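Mandalate racemase/muconate lactonizing enzyme (Unidentified, PDB 4E4U) is a putative enolase-superfamily enzyme of the mandelate racemase/muconate lactonizing group, probably acting on a carboxylate substrate that has not been identified. Local coordinates at residues A[152-165]-A[191-205]. Numbering follows the deposited sequence. Where two conformers were deposited one is given.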
loop_
_atom_site.group_PDB
_atom_site.type_symbol
_atom_site.label_atom_id
_atom_site.label_comp_id
_atom_site.label_asym_id
_atom_site.label_seq_id
_atom_site.Cartn_x
_atom_site.Cartn_y
_atom_site.Cartn_z
ATOM N N ALA A 152 -16.705 2.102 -42.151
ATOM C CA ALA A 152 -16.602 0.919 -41.303
ATOM C C ALA A 152 -17.313 -0.276 -41.939
ATOM O O ALA A 152 -16.789 -1.390 -41.948
ATOM C CB ALA A 152 -17.167 1.199 -39.927
ATOM N N ALA A 153 -18.513 -0.041 -42.460
ATOM C CA ALA A 153 -19.281 -1.102 -43.099
ATOM C C ALA A 153 -18.535 -1.679 -44.304
ATOM O O ALA A 153 -18.550 -2.891 -44.520
ATOM C CB ALA A 153 -20.656 -0.593 -43.505
ATOM N N GLU A 154 -17.882 -0.822 -45.083
ATOM C CA GLU A 154 -17.098 -1.302 -46.221
ATOM C C GLU A 154 -15.889 -2.112 -45.766
ATOM O O GLU A 154 -15.551 -3.124 -46.374
ATOM C CB GLU A 154 -16.674 -0.151 -47.134
ATOM C CG GLU A 154 -17.819 0.520 -47.866
ATOM C CD GLU A 154 -18.647 -0.458 -48.679
ATOM O OE1 GLU A 154 -18.060 -1.348 -49.332
ATOM O OE2 GLU A 154 -19.889 -0.344 -48.655
ATOM N N ASN A 155 -15.250 -1.682 -44.681
ATOM C CA ASN A 155 -14.134 -2.444 -44.130
ATOM C C ASN A 155 -14.568 -3.827 -43.641
ATOM O O ASN A 155 -13.841 -4.805 -43.806
ATOM C CB ASN A 155 -13.411 -1.644 -43.042
ATOM C CG ASN A 155 -12.404 -0.669 -43.618
ATOM O OD1 ASN A 155 -11.579 -1.040 -44.448
ATOM N ND2 ASN A 155 -12.470 0.581 -43.186
ATOM N N VAL A 156 -15.756 -3.910 -43.048
ATOM C CA VAL A 156 -16.305 -5.202 -42.645
ATOM C C VAL A 156 -16.513 -6.117 -43.865
ATOM O O VAL A 156 -16.230 -7.316 -43.799
ATOM C CB VAL A 156 -17.602 -5.028 -41.819
ATOM C CG1 VAL A 156 -18.353 -6.349 -41.656
ATOM C CG2 VAL A 156 -17.281 -4.433 -40.450
ATOM N N LYS A 157 -16.975 -5.558 -44.984
ATOM C CA LYS A 157 -17.143 -6.337 -46.215
ATOM C C LYS A 157 -15.806 -6.889 -46.715
ATOM O O LYS A 157 -15.754 -7.974 -47.295
ATOM C CB LYS A 157 -17.819 -5.503 -47.308
ATOM C CG LYS A 157 -19.278 -5.184 -47.022
ATOM C CD LYS A 157 -19.865 -4.265 -48.078
ATOM C CE LYS A 157 -21.125 -3.596 -47.560
ATOM N NZ LYS A 157 -21.658 -2.604 -48.531
ATOM N N LEU A 158 -14.725 -6.146 -46.484
ATOM C CA LEU A 158 -13.390 -6.613 -46.855
ATOM C C LEU A 158 -12.921 -7.744 -45.947
ATOM O O LEU A 158 -12.019 -8.506 -46.315
ATOM C CB LEU A 158 -12.369 -5.480 -46.793
ATOM C CG LEU A 158 -12.523 -4.267 -47.703
ATOM C CD1 LEU A 158 -11.357 -3.338 -47.446
ATOM C CD2 LEU A 158 -12.559 -4.678 -49.158
ATOM N N GLY A 159 -13.506 -7.836 -44.754
ATOM C CA GLY A 159 -13.154 -8.879 -43.807
ATOM C C GLY A 159 -12.570 -8.391 -42.493
ATOM O O GLY A 159 -12.273 -9.206 -41.618
ATOM N N PHE A 160 -12.388 -7.079 -42.340
ATOM C CA PHE A 160 -11.875 -6.539 -41.081
ATOM C C PHE A 160 -12.801 -6.855 -39.914
ATOM O O PHE A 160 -14.032 -6.785 -40.035
ATOM C CB PHE A 160 -11.697 -5.022 -41.159
ATOM C CG PHE A 160 -10.411 -4.582 -41.807
ATOM C CD1 PHE A 160 -9.198 -4.729 -41.144
ATOM C CD2 PHE A 160 -10.418 -4.000 -43.067
ATOM C CE1 PHE A 160 -8.015 -4.307 -41.723
ATOM C CE2 PHE A 160 -9.232 -3.575 -43.657
ATOM C CZ PHE A 160 -8.033 -3.732 -42.983
ATOM N N THR A 161 -12.190 -7.190 -38.781
ATOM C CA THR A 161 -12.916 -7.516 -37.553
ATOM C C THR A 161 -12.733 -6.452 -36.468
ATOM O O THR A 161 -13.130 -6.659 -35.321
ATOM C CB THR A 161 -12.473 -8.874 -36.983
ATOM O OG1 THR A 161 -11.081 -8.819 -36.653
ATOM C CG2 THR A 161 -12.706 -9.975 -37.998
ATOM N N ALA A 162 -12.130 -5.321 -36.829
ATOM C CA ALA A 162 -11.970 -4.190 -35.917
ATOM C C ALA A 162 -11.660 -2.950 -36.740
ATOM O O ALA A 162 -11.021 -3.045 -37.792
ATOM C CB ALA A 162 -10.857 -4.452 -34.907
ATOM N N VAL A 163 -12.128 -1.794 -36.275
ATOM C CA VAL A 163 -11.867 -0.530 -36.961
ATOM C C VAL A 163 -11.547 0.532 -35.919
ATOM O O VAL A 163 -12.059 0.473 -34.795
ATOM C CB VAL A 163 -13.061 -0.075 -37.840
ATOM C CG1 VAL A 163 -13.283 -1.052 -38.997
ATOM C CG2 VAL A 163 -14.336 0.088 -36.998
ATOM N N LYS A 164 -10.696 1.493 -36.281
ATOM C CA LYS A 164 -10.265 2.532 -35.347
ATOM C C LYS A 164 -10.603 3.930 -35.866
ATOM O O LYS A 164 -10.589 4.179 -37.069
ATOM C CB LYS A 164 -8.766 2.412 -35.074
ATOM C CG LYS A 164 -8.278 3.297 -33.934
ATOM C CD LYS A 164 -6.973 2.778 -33.334
ATOM C CE LYS A 164 -5.759 3.343 -34.043
ATOM N NZ LYS A 164 -4.469 2.926 -33.406
ATOM N N PHE A 165 -10.900 4.845 -34.948
ATOM C CA PHE A 165 -11.249 6.226 -35.306
ATOM C C PHE A 165 -10.996 7.116 -34.093
ATOM O O PHE A 165 -11.040 6.640 -32.956
ATOM C CB PHE A 165 -12.713 6.336 -35.786
ATOM C CG PHE A 165 -13.691 5.648 -34.882
ATOM C CD1 PHE A 165 -13.925 4.286 -35.005
ATOM C CD2 PHE A 165 -14.363 6.358 -33.895
ATOM C CE1 PHE A 165 -14.810 3.640 -34.146
ATOM C CE2 PHE A 165 -15.249 5.721 -33.039
ATOM C CZ PHE A 165 -15.474 4.361 -33.168
ATOM N N CYS A 191 -19.339 6.464 -32.002
ATOM C CA CYS A 191 -19.453 5.081 -31.553
ATOM C C CYS A 191 -20.829 4.510 -31.871
ATOM O O CYS A 191 -20.946 3.371 -32.321
ATOM C CB CYS A 191 -19.137 4.946 -30.062
ATOM S SG CYS A 191 -17.397 5.177 -29.692
ATOM N N ARG A 192 -21.869 5.310 -31.656
ATOM C CA ARG A 192 -23.227 4.856 -31.914
ATOM C C ARG A 192 -23.416 4.503 -33.386
ATOM O O ARG A 192 -23.933 3.428 -33.715
ATOM C CB ARG A 192 -24.230 5.932 -31.508
ATOM C CG ARG A 192 -25.669 5.500 -31.681
ATOM C CD ARG A 192 -26.632 6.602 -31.265
ATOM N NE ARG A 192 -28.022 6.203 -31.460
ATOM C CZ ARG A 192 -28.802 5.731 -30.493
ATOM N NH1 ARG A 192 -28.330 5.607 -29.258
ATOM N NH2 ARG A 192 -30.056 5.387 -30.755
ATOM N N ARG A 193 -22.993 5.406 -34.265
ATOM C CA ARG A 193 -23.182 5.208 -35.699
ATOM C C ARG A 193 -22.322 4.076 -36.253
ATOM O O ARG A 193 -22.788 3.291 -37.076
ATOM C CB ARG A 193 -22.918 6.507 -36.464
ATOM C CG ARG A 193 -23.897 7.629 -36.138
ATOM C CD ARG A 193 -25.302 7.337 -36.650
ATOM N NE ARG A 193 -26.270 8.293 -36.115
ATOM C CZ ARG A 193 -26.394 9.554 -36.525
ATOM N NH1 ARG A 193 -25.607 10.036 -37.480
ATOM N NH2 ARG A 193 -27.308 10.343 -35.973
ATOM N N VAL A 194 -21.071 3.995 -35.811
ATOM C CA VAL A 194 -20.189 2.921 -36.264
ATOM C C VAL A 194 -20.689 1.568 -35.747
ATOM O O VAL A 194 -20.745 0.605 -36.507
ATOM C CB VAL A 194 -18.702 3.157 -35.909
ATOM C CG1 VAL A 194 -17.859 1.966 -36.351
ATOM C CG2 VAL A 194 -18.194 4.428 -36.584
ATOM N N ARG A 195 -21.079 1.498 -34.472
ATOM C CA ARG A 195 -21.658 0.262 -33.943
ATOM C C ARG A 195 -22.889 -0.171 -34.743
ATOM O O ARG A 195 -23.036 -1.352 -35.053
ATOM C CB ARG A 195 -22.004 0.382 -32.455
ATOM C CG ARG A 195 -22.758 -0.831 -31.904
ATOM C CD ARG A 195 -21.929 -2.112 -31.986
ATOM N NE ARG A 195 -20.858 -2.122 -30.993
ATOM C CZ ARG A 195 -19.637 -2.613 -31.203
ATOM N NH1 ARG A 195 -19.322 -3.144 -32.381
ATOM N NH2 ARG A 195 -18.729 -2.569 -30.234
ATOM N N GLU A 196 -23.766 0.776 -35.083
ATOM C CA GLU A 196 -24.951 0.457 -35.885
ATOM C C GLU A 196 -24.545 -0.160 -37.222
ATOM O O GLU A 196 -25.174 -1.102 -37.702
ATOM C CB GLU A 196 -25.802 1.711 -36.131
ATOM C CG GLU A 196 -27.022 1.475 -37.021
ATOM C CD GLU A 196 -27.814 2.747 -37.327
ATOM O OE1 GLU A 196 -27.208 3.840 -37.422
ATOM O OE2 GLU A 196 -29.053 2.644 -37.482
ATOM N N ALA A 197 -23.477 0.366 -37.809
ATOM C CA ALA A 197 -23.029 -0.079 -39.124
ATOM C C ALA A 197 -22.344 -1.448 -39.109
ATOM O O ALA A 197 -22.463 -2.201 -40.071
ATOM C CB ALA A 197 -22.110 0.965 -39.746
ATOM N N VAL A 198 -21.625 -1.770 -38.035
ATOM C CA VAL A 198 -20.853 -3.010 -38.000
ATOM C C VAL A 198 -21.480 -4.107 -37.144
ATOM O O VAL A 198 -21.090 -5.272 -37.251
ATOM C CB VAL A 198 -19.380 -2.787 -37.551
ATOM C CG1 VAL A 198 -18.714 -1.734 -38.426
ATOM C CG2 VAL A 198 -19.293 -2.407 -36.063
ATOM N N GLY A 199 -22.429 -3.738 -36.288
ATOM C CA GLY A 199 -23.013 -4.691 -35.358
ATOM C C GLY A 199 -21.949 -5.404 -34.538
ATOM O O GLY A 199 -21.030 -4.765 -34.024
ATOM N N SER A 200 -22.046 -6.726 -34.448
ATOM C CA SER A 200 -21.058 -7.504 -33.713
ATOM C C SER A 200 -19.973 -8.079 -34.616
ATOM O O SER A 200 -19.201 -8.944 -34.191
ATOM C CB SER A 200 -21.740 -8.606 -32.912
ATOM O OG SER A 200 -22.513 -8.043 -31.866
ATOM N N LYS A 201 -19.900 -7.589 -35.851
ATOM C CA LYS A 201 -18.918 -8.104 -36.800
ATOM C C LYS A 201 -17.540 -7.483 -36.632
ATOM O O LYS A 201 -16.548 -8.051 -37.087
ATOM C CB LYS A 201 -19.405 -7.924 -38.236
ATOM C CG LYS A 201 -20.659 -8.724 -38.532
ATOM C CD LYS A 201 -20.454 -10.200 -38.212
ATOM C CE LYS A 201 -21.616 -11.051 -38.721
ATOM N NZ LYS A 201 -21.379 -12.503 -38.501
ATOM N N ALA A 202 -17.464 -6.333 -35.966
ATOM C CA ALA A 202 -16.181 -5.671 -35.768
ATOM C C ALA A 202 -16.145 -4.950 -34.436
ATOM O O ALA A 202 -17.117 -4.299 -34.038
ATOM C CB ALA A 202 -15.895 -4.694 -36.903
ATOM N N ASP A 203 -15.022 -5.081 -33.747
ATOM C CA ASP A 203 -14.786 -4.281 -32.560
ATOM C C ASP A 203 -14.535 -2.817 -32.899
ATOM O O ASP A 203 -14.006 -2.492 -33.971
ATOM C CB ASP A 203 -13.588 -4.829 -31.783
ATOM C CG ASP A 203 -13.956 -6.006 -30.895
ATOM O OD1 ASP A 203 -14.758 -5.822 -29.949
ATOM O OD2 ASP A 203 -13.434 -7.120 -31.133
ATOM N N LEU A 204 -14.932 -1.944 -31.975
ATOM C CA LEU A 204 -14.594 -0.532 -32.049
ATOM C C LEU A 204 -13.306 -0.287 -31.286
ATOM O O LEU A 204 -13.171 -0.698 -30.127
ATOM C CB LEU A 204 -15.685 0.318 -31.398
ATOM C CG LEU A 204 -17.131 0.121 -31.839
ATOM C CD1 LEU A 204 -18.052 1.079 -31.099
ATOM C CD2 LEU A 204 -17.254 0.326 -33.315
ATOM N N LEU A 205 -12.365 0.389 -31.930
ATOM C CA LEU A 205 -11.120 0.800 -31.294
ATOM C C LEU A 205 -11.166 2.311 -31.187
ATOM O O LEU A 205 -11.160 3.011 -32.201
ATOM C CB LEU A 205 -9.920 0.355 -32.131
ATOM C CG LEU A 205 -9.926 -1.118 -32.522
ATOM C CD1 LEU A 205 -8.774 -1.431 -33.445
ATOM C CD2 LEU A 205 -9.879 -1.994 -31.297
#
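Two neighbouring parallel strands of the C-terminal TIM-type barrel, 162-165 and 203-205, pair here while the helices preceding them pack outside; strand 162-165, helix 181-198 and strand 203-206 form one right-handed beta-alpha-beta unit of the enolase-superfamily fold. The ladder opens with D203 N donating a hydrogen bond to T161 O (2.9 Å), from 41° out of the carbonyl plane. V163 then uses both its backbone groups, N to D203 O and O to L205 N, and a weak bond from F165 N to L205 O (3.3 Å) closes the series. Helix segments 152-158 and 191-198 cross at -34°, with axes 9.1 Å apart at closest, and small residues permit close packing: A152 CB lies 3.6 Å from V198 CG1, and A153 CB lies near A197 CB. V156, with CG1 anti to the backbone N (chi1 167°), sets that branch against K201 CB, while its CG2 touches V198 CG1 and lies 3.8 Å from A202 CB. On the helix-facing side of the sheet, V163 CG2 meets V194 CG1, one apolar branch from the strand and one from the helix, which suits this buried interface. On the other face of the sheet, A162 CB touches L205 CD1, while the aliphatic part of K164 crosses L205 at about a right angle and its amine goes on to Y128 and E233. D203 turns its carboxylate to R126 and to R219 of the second subunit. The F165 ring lies between V194 CG2 over one face and L205 O over the other, both displaced toward the rim, with C191 SG at its edge, 4.0 Å from CE2.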